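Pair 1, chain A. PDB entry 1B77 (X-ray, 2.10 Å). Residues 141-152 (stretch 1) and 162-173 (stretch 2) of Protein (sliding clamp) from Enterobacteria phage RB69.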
# COMPACT_ATOMS: atom_id res chain seq x y z
N THR A 141 -28.81 1.97 -23.08
CA THR A 141 -29.71 1.96 -24.23
C THR A 141 -30.66 0.76 -24.30
O THR A 141 -30.49 -0.23 -23.59
CB THR A 141 -28.87 1.99 -25.53
OG1 THR A 141 -29.73 2.22 -26.65
CG2 THR A 141 -28.15 0.67 -25.72
N ASN A 142 -31.67 0.88 -25.16
CA ASN A 142 -32.64 -0.19 -25.34
C ASN A 142 -32.16 -1.09 -26.46
O ASN A 142 -31.86 -0.62 -27.56
CB ASN A 142 -34.03 0.38 -25.68
CG ASN A 142 -34.05 1.18 -26.97
OD1 ASN A 142 -33.32 2.17 -27.12
ND2 ASN A 142 -34.88 0.76 -27.92
N LYS A 143 -32.06 -2.38 -26.17
CA LYS A 143 -31.59 -3.34 -27.16
C LYS A 143 -32.20 -4.72 -26.97
O LYS A 143 -32.21 -5.26 -25.86
CB LYS A 143 -30.06 -3.44 -27.07
CG LYS A 143 -29.47 -4.47 -28.00
CD LYS A 143 -27.99 -4.65 -27.74
CE LYS A 143 -27.37 -5.54 -28.82
NZ LYS A 143 -27.57 -4.96 -30.18
N ASP A 144 -32.71 -5.28 -28.07
CA ASP A 144 -33.31 -6.61 -28.09
C ASP A 144 -34.25 -6.92 -26.93
O ASP A 144 -34.19 -8.00 -26.34
CB ASP A 144 -32.21 -7.67 -28.16
CG ASP A 144 -31.47 -7.64 -29.49
OD1 ASP A 144 -32.07 -7.98 -30.53
OD2 ASP A 144 -30.27 -7.28 -29.50
N GLY A 145 -35.12 -5.97 -26.61
CA GLY A 145 -36.07 -6.17 -25.52
C GLY A 145 -35.47 -6.06 -24.13
O GLY A 145 -36.07 -6.50 -23.15
N LYS A 146 -34.29 -5.46 -24.05
CA LYS A 146 -33.61 -5.28 -22.77
C LYS A 146 -32.94 -3.92 -22.67
O LYS A 146 -32.70 -3.26 -23.68
CB LYS A 146 -32.57 -6.38 -22.58
CG LYS A 146 -33.15 -7.77 -22.51
CD LYS A 146 -32.08 -8.80 -22.26
CE LYS A 146 -32.69 -10.13 -21.87
NZ LYS A 146 -33.46 -10.00 -20.60
N ILE A 147 -32.65 -3.50 -21.44
CA ILE A 147 -31.96 -2.24 -21.24
C ILE A 147 -30.53 -2.70 -21.03
O ILE A 147 -30.29 -3.62 -20.24
CB ILE A 147 -32.44 -1.49 -19.97
CG1 ILE A 147 -33.92 -1.14 -20.09
CG2 ILE A 147 -31.63 -0.20 -19.76
CD1 ILE A 147 -34.22 -0.18 -21.21
N VAL A 148 -29.60 -2.09 -21.74
CA VAL A 148 -28.21 -2.48 -21.60
C VAL A 148 -27.27 -1.30 -21.38
O VAL A 148 -27.58 -0.17 -21.76
CB VAL A 148 -27.72 -3.26 -22.84
CG1 VAL A 148 -28.59 -4.49 -23.05
CG2 VAL A 148 -27.75 -2.36 -24.06
N ILE A 149 -26.14 -1.59 -20.75
CA ILE A 149 -25.11 -0.59 -20.48
C ILE A 149 -23.88 -0.97 -21.28
O ILE A 149 -23.32 -2.04 -21.06
CB ILE A 149 -24.71 -0.54 -18.99
CG1 ILE A 149 -25.87 -0.01 -18.15
CG2 ILE A 149 -23.47 0.32 -18.82
CD1 ILE A 149 -25.52 0.20 -16.68
N ASN A 150 -23.48 -0.12 -22.21
CA ASN A 150 -22.29 -0.36 -23.01
C ASN A 150 -21.19 0.58 -22.54
O ASN A 150 -21.44 1.75 -22.27
CB ASN A 150 -22.56 -0.12 -24.50
CG ASN A 150 -23.51 -1.13 -25.10
OD1 ASN A 150 -23.28 -2.34 -25.01
ND2 ASN A 150 -24.57 -0.64 -25.71
N GLY A 151 -19.97 0.06 -22.42
CA GLY A 151 -18.85 0.88 -21.98
C GLY A 151 -17.90 1.16 -23.12
O GLY A 151 -17.54 0.25 -23.87
N TYR A 152 -17.47 2.41 -23.24
CA TYR A 152 -16.56 2.80 -24.31
C TYR A 152 -15.37 3.61 -23.83
O TYR A 152 -15.31 4.05 -22.69
CB TYR A 152 -17.28 3.66 -25.35
CG TYR A 152 -18.60 3.13 -25.87
CD1 TYR A 152 -19.77 3.27 -25.13
CD2 TYR A 152 -18.67 2.54 -27.13
CE1 TYR A 152 -20.99 2.83 -25.65
CE2 TYR A 152 -19.88 2.10 -27.65
CZ TYR A 152 -21.03 2.24 -26.91
OH TYR A 152 -22.22 1.81 -27.44
N ARG A 162 -17.70 1.23 -30.55
CA ARG A 162 -16.95 0.02 -30.24
C ARG A 162 -16.94 -0.23 -28.74
O ARG A 162 -16.02 0.18 -28.04
CB ARG A 162 -15.52 0.13 -30.78
CG ARG A 162 -15.45 0.26 -32.30
CD ARG A 162 -14.02 0.26 -32.84
NE ARG A 162 -13.29 1.50 -32.55
CZ ARG A 162 -13.62 2.70 -33.03
NH1 ARG A 162 -14.68 2.84 -33.82
NH2 ARG A 162 -12.88 3.76 -32.72
N PRO A 163 -17.97 -0.91 -28.23
CA PRO A 163 -18.03 -1.19 -26.80
C PRO A 163 -16.97 -2.20 -26.38
O PRO A 163 -16.74 -3.20 -27.06
CB PRO A 163 -19.44 -1.73 -26.61
CG PRO A 163 -19.69 -2.43 -27.91
CD PRO A 163 -19.17 -1.43 -28.91
N LYS A 164 -16.32 -1.92 -25.26
CA LYS A 164 -15.29 -2.80 -24.72
C LYS A 164 -15.93 -3.64 -23.63
O LYS A 164 -15.36 -4.64 -23.17
CB LYS A 164 -14.15 -1.96 -24.15
CG LYS A 164 -13.63 -0.92 -25.15
CD LYS A 164 -12.33 -0.29 -24.69
CE LYS A 164 -11.19 -1.30 -24.71
NZ LYS A 164 -9.90 -0.71 -24.25
N TYR A 165 -17.13 -3.24 -23.22
CA TYR A 165 -17.87 -3.93 -22.18
C TYR A 165 -19.38 -3.77 -22.36
O TYR A 165 -19.86 -2.76 -22.89
CB TYR A 165 -17.47 -3.40 -20.81
CG TYR A 165 -18.18 -4.04 -19.65
CD1 TYR A 165 -17.87 -5.34 -19.24
CD2 TYR A 165 -19.14 -3.34 -18.92
CE1 TYR A 165 -18.49 -5.91 -18.13
CE2 TYR A 165 -19.76 -3.89 -17.82
CZ TYR A 165 -19.43 -5.18 -17.43
OH TYR A 165 -20.04 -5.72 -16.32
N SER A 166 -20.13 -4.77 -21.90
CA SER A 166 -21.58 -4.73 -22.02
C SER A 166 -22.26 -5.48 -20.88
O SER A 166 -21.93 -6.62 -20.60
CB SER A 166 -22.01 -5.32 -23.36
OG SER A 166 -23.40 -5.17 -23.52
N LEU A 167 -23.21 -4.81 -20.24
CA LEU A 167 -23.94 -5.39 -19.12
C LEU A 167 -25.45 -5.27 -19.35
O LEU A 167 -25.96 -4.18 -19.60
CB LEU A 167 -23.56 -4.67 -17.82
CG LEU A 167 -24.43 -4.86 -16.58
CD1 LEU A 167 -24.40 -6.32 -16.13
CD2 LEU A 167 -23.92 -3.96 -15.46
N THR A 168 -26.14 -6.40 -19.25
CA THR A 168 -27.59 -6.44 -19.43
C THR A 168 -28.28 -6.19 -18.08
O THR A 168 -27.91 -6.78 -17.07
CB THR A 168 -28.04 -7.83 -19.96
OG1 THR A 168 -27.36 -8.10 -21.19
CG2 THR A 168 -29.53 -7.86 -20.20
N LEU A 169 -29.27 -5.31 -18.07
CA LEU A 169 -29.97 -5.01 -16.83
C LEU A 169 -31.33 -5.67 -16.72
O LEU A 169 -31.44 -6.79 -16.21
CB LEU A 169 -30.10 -3.49 -16.67
CG LEU A 169 -28.74 -2.77 -16.73
CD1 LEU A 169 -28.93 -1.27 -16.58
CD2 LEU A 169 -27.83 -3.31 -15.64
N THR A 170 -32.37 -4.99 -17.19
CA THR A 170 -33.74 -5.50 -17.13
C THR A 170 -34.40 -5.59 -18.50
O THR A 170 -33.84 -5.14 -19.51
CB THR A 170 -34.61 -4.61 -16.25
OG1 THR A 170 -34.61 -3.28 -16.78
CG2 THR A 170 -34.08 -4.58 -14.82
N ASP A 171 -35.60 -6.16 -18.53
CA ASP A 171 -36.35 -6.30 -19.77
C ASP A 171 -37.03 -4.98 -20.10
O ASP A 171 -37.46 -4.26 -19.21
CB ASP A 171 -37.43 -7.39 -19.65
CG ASP A 171 -36.85 -8.75 -19.27
OD1 ASP A 171 -35.83 -9.15 -19.84
OD2 ASP A 171 -37.45 -9.40 -18.39
N TYR A 172 -37.12 -4.67 -21.39
CA TYR A 172 -37.76 -3.44 -21.82
C TYR A 172 -38.70 -3.71 -22.99
O TYR A 172 -38.25 -4.00 -24.10
CB TYR A 172 -36.72 -2.40 -22.25
CG TYR A 172 -37.34 -1.12 -22.78
CD1 TYR A 172 -38.10 -0.29 -21.95
CD2 TYR A 172 -37.19 -0.75 -24.11
CE1 TYR A 172 -38.68 0.88 -22.42
CE2 TYR A 172 -37.77 0.42 -24.61
CZ TYR A 172 -38.52 1.23 -23.76
OH TYR A 172 -39.09 2.39 -24.23
N ASP A 173 -39.99 -3.60 -22.72
CA ASP A 173 -41.01 -3.84 -23.73
C ASP A 173 -41.57 -2.53 -24.26
O ASP A 173 -42.48 -2.52 -25.08
CB ASP A 173 -42.14 -4.67 -23.12
CG ASP A 173 -41.62 -5.82 -22.29
OD1 ASP A 173 -40.76 -6.59 -22.80
OD2 ASP A 173 -42.06 -5.96 -21.13

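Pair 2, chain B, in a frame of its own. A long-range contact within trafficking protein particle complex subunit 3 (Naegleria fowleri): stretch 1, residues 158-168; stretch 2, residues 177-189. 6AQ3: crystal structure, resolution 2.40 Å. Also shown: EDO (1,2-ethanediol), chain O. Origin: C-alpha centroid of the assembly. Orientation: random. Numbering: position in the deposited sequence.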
# COMPACT_ATOMS: atom_id res chain seq x y z
N VAL B 158 22.45 4.44 7.09
CA VAL B 158 23.84 4.02 6.91
C VAL B 158 24.70 5.27 6.73
O VAL B 158 25.67 5.28 5.96
CB VAL B 158 24.00 3.03 5.74
CG1 VAL B 158 23.44 1.67 6.14
CG2 VAL B 158 23.26 3.52 4.52
N LEU B 159 24.28 6.36 7.39
CA LEU B 159 25.12 7.54 7.64
C LEU B 159 25.50 8.28 6.36
O LEU B 159 26.61 8.79 6.23
CB LEU B 159 26.37 7.18 8.46
CG LEU B 159 26.10 6.48 9.79
CD1 LEU B 159 27.35 6.48 10.63
CD2 LEU B 159 24.93 7.12 10.54
N MET B 160 24.58 8.34 5.42
CA MET B 160 24.75 9.12 4.21
C MET B 160 23.58 10.08 4.09
O MET B 160 22.42 9.65 4.12
CB MET B 160 24.84 8.24 2.97
CG MET B 160 25.93 7.24 3.02
SD MET B 160 25.89 6.33 1.48
CE MET B 160 26.85 4.88 1.89
N ARG B 161 23.87 11.37 4.02
CA ARG B 161 22.86 12.36 3.71
C ARG B 161 22.84 12.54 2.21
O ARG B 161 23.83 12.97 1.61
CB ARG B 161 23.12 13.69 4.41
CG ARG B 161 21.98 14.72 4.22
CD ARG B 161 22.02 15.79 5.30
NE ARG B 161 23.23 16.61 5.17
CZ ARG B 161 23.40 17.60 4.30
NH1 ARG B 161 22.43 17.92 3.45
NH2 ARG B 161 24.55 18.27 4.28
N VAL B 162 21.72 12.18 1.58
CA VAL B 162 21.61 12.25 0.13
C VAL B 162 20.41 13.09 -0.25
O VAL B 162 19.49 13.30 0.54
CB VAL B 162 21.50 10.84 -0.52
CG1 VAL B 162 22.67 9.94 -0.09
CG2 VAL B 162 20.13 10.20 -0.19
N GLU B 163 20.44 13.60 -1.48
CA GLU B 163 19.29 14.18 -2.14
C GLU B 163 18.90 13.25 -3.29
O GLU B 163 19.76 12.76 -4.03
CB GLU B 163 19.60 15.59 -2.64
CG GLU B 163 19.56 16.65 -1.53
CD GLU B 163 20.04 18.02 -1.99
OE1 GLU B 163 20.43 18.84 -1.14
OE2 GLU B 163 20.09 18.27 -3.21
N CYS B 164 17.61 12.98 -3.41
CA CYS B 164 17.11 11.98 -4.35
C CYS B 164 15.81 12.49 -4.97
O CYS B 164 14.82 12.68 -4.24
CB CYS B 164 16.90 10.64 -3.65
SG CYS B 164 16.29 9.37 -4.75
N GLU B 165 15.81 12.71 -6.29
CA GLU B 165 14.65 13.29 -6.96
C GLU B 165 14.39 12.60 -8.29
O GLU B 165 15.30 12.06 -8.94
CB GLU B 165 14.81 14.79 -7.21
CG GLU B 165 16.04 15.16 -8.05
CD GLU B 165 17.30 15.38 -7.21
OE1 GLU B 165 17.18 15.51 -5.97
OE2 GLU B 165 18.42 15.44 -7.79
N TYR B 166 13.12 12.62 -8.69
CA TYR B 166 12.71 12.13 -10.00
C TYR B 166 13.13 13.12 -11.08
O TYR B 166 13.05 14.33 -10.90
CB TYR B 166 11.19 11.92 -10.04
CG TYR B 166 10.75 10.48 -10.06
CD1 TYR B 166 10.77 9.74 -11.26
CD2 TYR B 166 10.30 9.84 -8.90
CE1 TYR B 166 10.37 8.40 -11.29
CE2 TYR B 166 9.90 8.50 -8.90
CZ TYR B 166 9.94 7.79 -10.10
OH TYR B 166 9.53 6.49 -10.09
N LYS B 167 13.60 12.59 -12.20
CA LYS B 167 13.91 13.41 -13.35
C LYS B 167 13.07 13.07 -14.58
O LYS B 167 12.76 13.97 -15.36
CB LYS B 167 15.41 13.29 -13.70
CG LYS B 167 16.33 13.62 -12.53
CD LYS B 167 16.91 15.03 -12.62
CE LYS B 167 16.22 16.00 -11.65
NZ LYS B 167 16.84 17.35 -11.66
N LYS B 168 12.71 11.81 -14.77
CA LYS B 168 11.91 11.39 -15.91
C LYS B 168 10.93 10.33 -15.45
O LYS B 168 11.27 9.49 -14.62
CB LYS B 168 12.81 10.87 -17.04
CG LYS B 168 13.60 11.97 -17.73
CD LYS B 168 14.72 11.46 -18.63
CE LYS B 168 14.17 10.74 -19.85
NZ LYS B 168 15.23 10.46 -20.86
N SER B 177 11.66 5.83 -16.66
CA SER B 177 11.81 6.45 -15.35
C SER B 177 13.28 6.63 -15.05
O SER B 177 14.10 5.78 -15.37
CB SER B 177 11.16 5.61 -14.24
OG SER B 177 9.76 5.59 -14.38
N GLU B 178 13.60 7.77 -14.45
CA GLU B 178 14.95 8.06 -14.01
C GLU B 178 14.88 8.75 -12.67
O GLU B 178 14.18 9.75 -12.52
CB GLU B 178 15.69 8.95 -15.02
CG GLU B 178 17.06 9.43 -14.49
CD GLU B 178 17.85 10.26 -15.49
OE1 GLU B 178 17.36 10.47 -16.62
OE2 GLU B 178 18.97 10.71 -15.14
N ILE B 179 15.62 8.22 -11.70
CA ILE B 179 15.73 8.80 -10.36
C ILE B 179 17.20 9.14 -10.11
O ILE B 179 18.08 8.31 -10.33
CB ILE B 179 15.20 7.82 -9.30
CG1 ILE B 179 13.69 7.65 -9.47
CG2 ILE B 179 15.54 8.33 -7.91
CD1 ILE B 179 13.07 6.58 -8.58
N ARG B 180 17.45 10.37 -9.68
CA ARG B 180 18.79 10.88 -9.44
C ARG B 180 19.11 10.76 -7.95
O ARG B 180 18.28 11.12 -7.11
CB ARG B 180 18.90 12.35 -9.85
CG ARG B 180 20.33 12.90 -9.91
CD ARG B 180 21.08 12.19 -11.02
NE ARG B 180 22.35 12.81 -11.34
CZ ARG B 180 23.23 12.30 -12.18
NH1 ARG B 180 22.98 11.16 -12.80
NH2 ARG B 180 24.38 12.94 -12.42
N VAL B 181 20.30 10.27 -7.64
CA VAL B 181 20.76 10.13 -6.25
C VAL B 181 22.09 10.85 -6.13
O VAL B 181 23.05 10.50 -6.83
CB VAL B 181 20.91 8.65 -5.84
CG1 VAL B 181 21.22 8.56 -4.37
CG2 VAL B 181 19.63 7.84 -6.18
N ARG B 182 22.16 11.85 -5.24
CA ARG B 182 23.34 12.68 -5.04
C ARG B 182 23.77 12.69 -3.58
O ARG B 182 22.94 12.90 -2.69
CB ARG B 182 23.08 14.11 -5.54
CG ARG B 182 22.79 14.12 -7.03
CD ARG B 182 22.51 15.49 -7.62
NE ARG B 182 21.20 16.01 -7.21
CZ ARG B 182 21.02 16.96 -6.30
NH1 ARG B 182 22.06 17.53 -5.70
NH2 ARG B 182 19.77 17.34 -6.01
N LEU B 183 25.06 12.44 -3.34
CA LEU B 183 25.61 12.47 -1.99
C LEU B 183 25.92 13.90 -1.54
O LEU B 183 26.64 14.64 -2.23
CB LEU B 183 26.89 11.63 -1.93
CG LEU B 183 27.65 11.77 -0.60
CD1 LEU B 183 26.87 11.02 0.47
CD2 LEU B 183 29.08 11.25 -0.70
N LYS B 184 25.38 14.28 -0.39
CA LYS B 184 25.63 15.59 0.23
C LYS B 184 26.72 15.53 1.29
O LYS B 184 27.64 16.37 1.28
CB LYS B 184 24.33 16.14 0.82
CG LYS B 184 23.38 16.67 -0.23
CD LYS B 184 24.14 17.76 -0.98
CE LYS B 184 23.56 18.15 -2.31
NZ LYS B 184 24.39 19.26 -2.85
N GLU B 185 26.67 14.55 2.17
CA GLU B 185 27.75 14.38 3.13
C GLU B 185 27.62 13.02 3.78
O GLU B 185 26.52 12.49 3.94
CB GLU B 185 27.75 15.48 4.21
CG GLU B 185 26.65 15.37 5.25
CD GLU B 185 26.69 16.50 6.26
OE1 GLU B 185 27.69 17.25 6.30
OE2 GLU B 185 25.70 16.65 7.01
N TYR B 186 28.78 12.46 4.14
CA TYR B 186 28.82 11.29 4.99
C TYR B 186 28.60 11.76 6.42
O TYR B 186 29.19 12.74 6.86
CB TYR B 186 30.18 10.60 4.87
CG TYR B 186 30.40 9.88 3.57
CD1 TYR B 186 29.70 8.72 3.26
CD2 TYR B 186 31.37 10.32 2.66
CE1 TYR B 186 29.93 8.03 2.09
CE2 TYR B 186 31.60 9.64 1.48
CZ TYR B 186 30.88 8.49 1.21
OH TYR B 186 31.11 7.80 0.03
N LEU B 187 27.71 11.08 7.13
CA LEU B 187 27.35 11.53 8.47
C LEU B 187 28.26 10.90 9.51
O LEU B 187 28.97 9.93 9.24
CB LEU B 187 25.88 11.21 8.74
CG LEU B 187 24.93 11.90 7.76
CD1 LEU B 187 23.55 11.24 7.76
CD2 LEU B 187 24.81 13.39 8.06
N ARG B 188 28.17 11.42 10.74
CA ARG B 188 28.92 10.91 11.88
C ARG B 188 27.96 10.40 12.94
O ARG B 188 26.90 10.99 13.18
CB ARG B 188 29.85 11.99 12.48
N GLU B 189 28.31 9.26 13.54
CA GLU B 189 27.51 8.63 14.59
C GLU B 189 27.20 9.59 15.74
O GLU B 189 26.12 10.18 15.80
CB GLU B 189 28.23 7.39 15.12
C1 EDO O . 31.94 7.39 -3.85
O1 EDO O . 31.30 6.34 -3.11
C2 EDO O . 31.63 8.76 -3.25
O2 EDO O . 32.05 8.80 -1.88
O HOH W 1 8.28 5.63 -12.19

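Both pairs are two neighbouring antiparallel strands. The strand axes approach to 4.6 Å in each, with 159° between N-to-C directions in pair 1 and 150° in pair 2, and the N, CA and C atoms of 14 central residues superpose with an RMSD of 0.6 Å. The match includes an irregularity: in both, the register shifts by one residue, at A:Leu169 in pair 1 and at its counterpart B:Lys184 in pair 2. The hydrogen bonds around this bulge correspond. A:Ile147 N donates to A:Thr170 O (2.8 Å) and A:Leu169 N to A:Ile147 O (2.9 Å); likewise B:Arg161 N donates to B:Glu185 O (2.9 Å) and B:Lys184 N to B:Arg161 O (2.8 Å). Pair 2 adds a longer bond, from B:Glu185 N to B:Arg161 O (3.3 Å), so that one carbonyl accepts from two successive amides.

At the bulge the extra residue points its CA-to-CB bond toward the partner strand in both pairs. A:Leu169 is apolar there: its CD1 lies 3.7 Å from A:Ile149 CG1 and 4.3 Å from A:Ile147 CG2. B:Lys184 takes the same place, but its neighbours are charged. Its CB lies over one face of the B:Arg161 guanidinium, 3.7 Å from B:Arg161 NH1, and its CE is 3.4 Å from B:Glu163 OE1. Thus the aliphatic part of the lysine does packing that leucine does in pair 1.

The same substitution of charge for hydrocarbon runs along this face. A:Ile149 pairs with A:Leu167, CB to CB 4.4 Å, and both are buried. Their counterparts, B:Glu163 and B:Arg182, are partly exposed and form a salt bridge, B:Glu163 OE2 to B:Arg182 NH2 at 3.0 Å. The arginine also bridges B:Glu165, with B:Arg182 NE 2.9 Å from B:Glu165 OE2, which approaches the guanidinium at its edge while B:Glu163 CB lies over a face. B:Glu165 matches A:Gly151, which has no side chain to offer such a link. A:Ile147 CD1 packs 3.5 Å from A:Tyr172 CB, and its counterpart B:Arg161 keeps the matching contact, B:Arg161 CB to B:Leu187 CD2 at 4.0 Å. Toward the other matched neighbour, A:Ile147 CG1 comes within 4.0 Å of A:Thr170 OG1, whereas B:Arg161 NE forms a salt bridge with B:Glu185 OE2 at 3.1 Å.

On the opposite face the chemistry reverses. A:Val148 and B:Val162 are the closest match, with CA atoms 0.2 Å and side-chain centres 0.4 Å apart after superposition. The valine in pair 1 faces A:Thr168, CG1 to OG1 at 4.2 Å; in pair 2 it faces B:Leu183, CG1 to CD1 at 4.4 Å. Next along, A:Ser166 OG donates to A:Asn150 OD1 (3.2 Å), whereas the matched B:Val181 and B:Cys164 pack without polar pairing between their side chains, B:Val181 CG2 lying 3.9 Å from B:Cys164 SG.

The backbone ladder therefore fixes which positions meet, while the two sequences place their polar pairs on opposite faces.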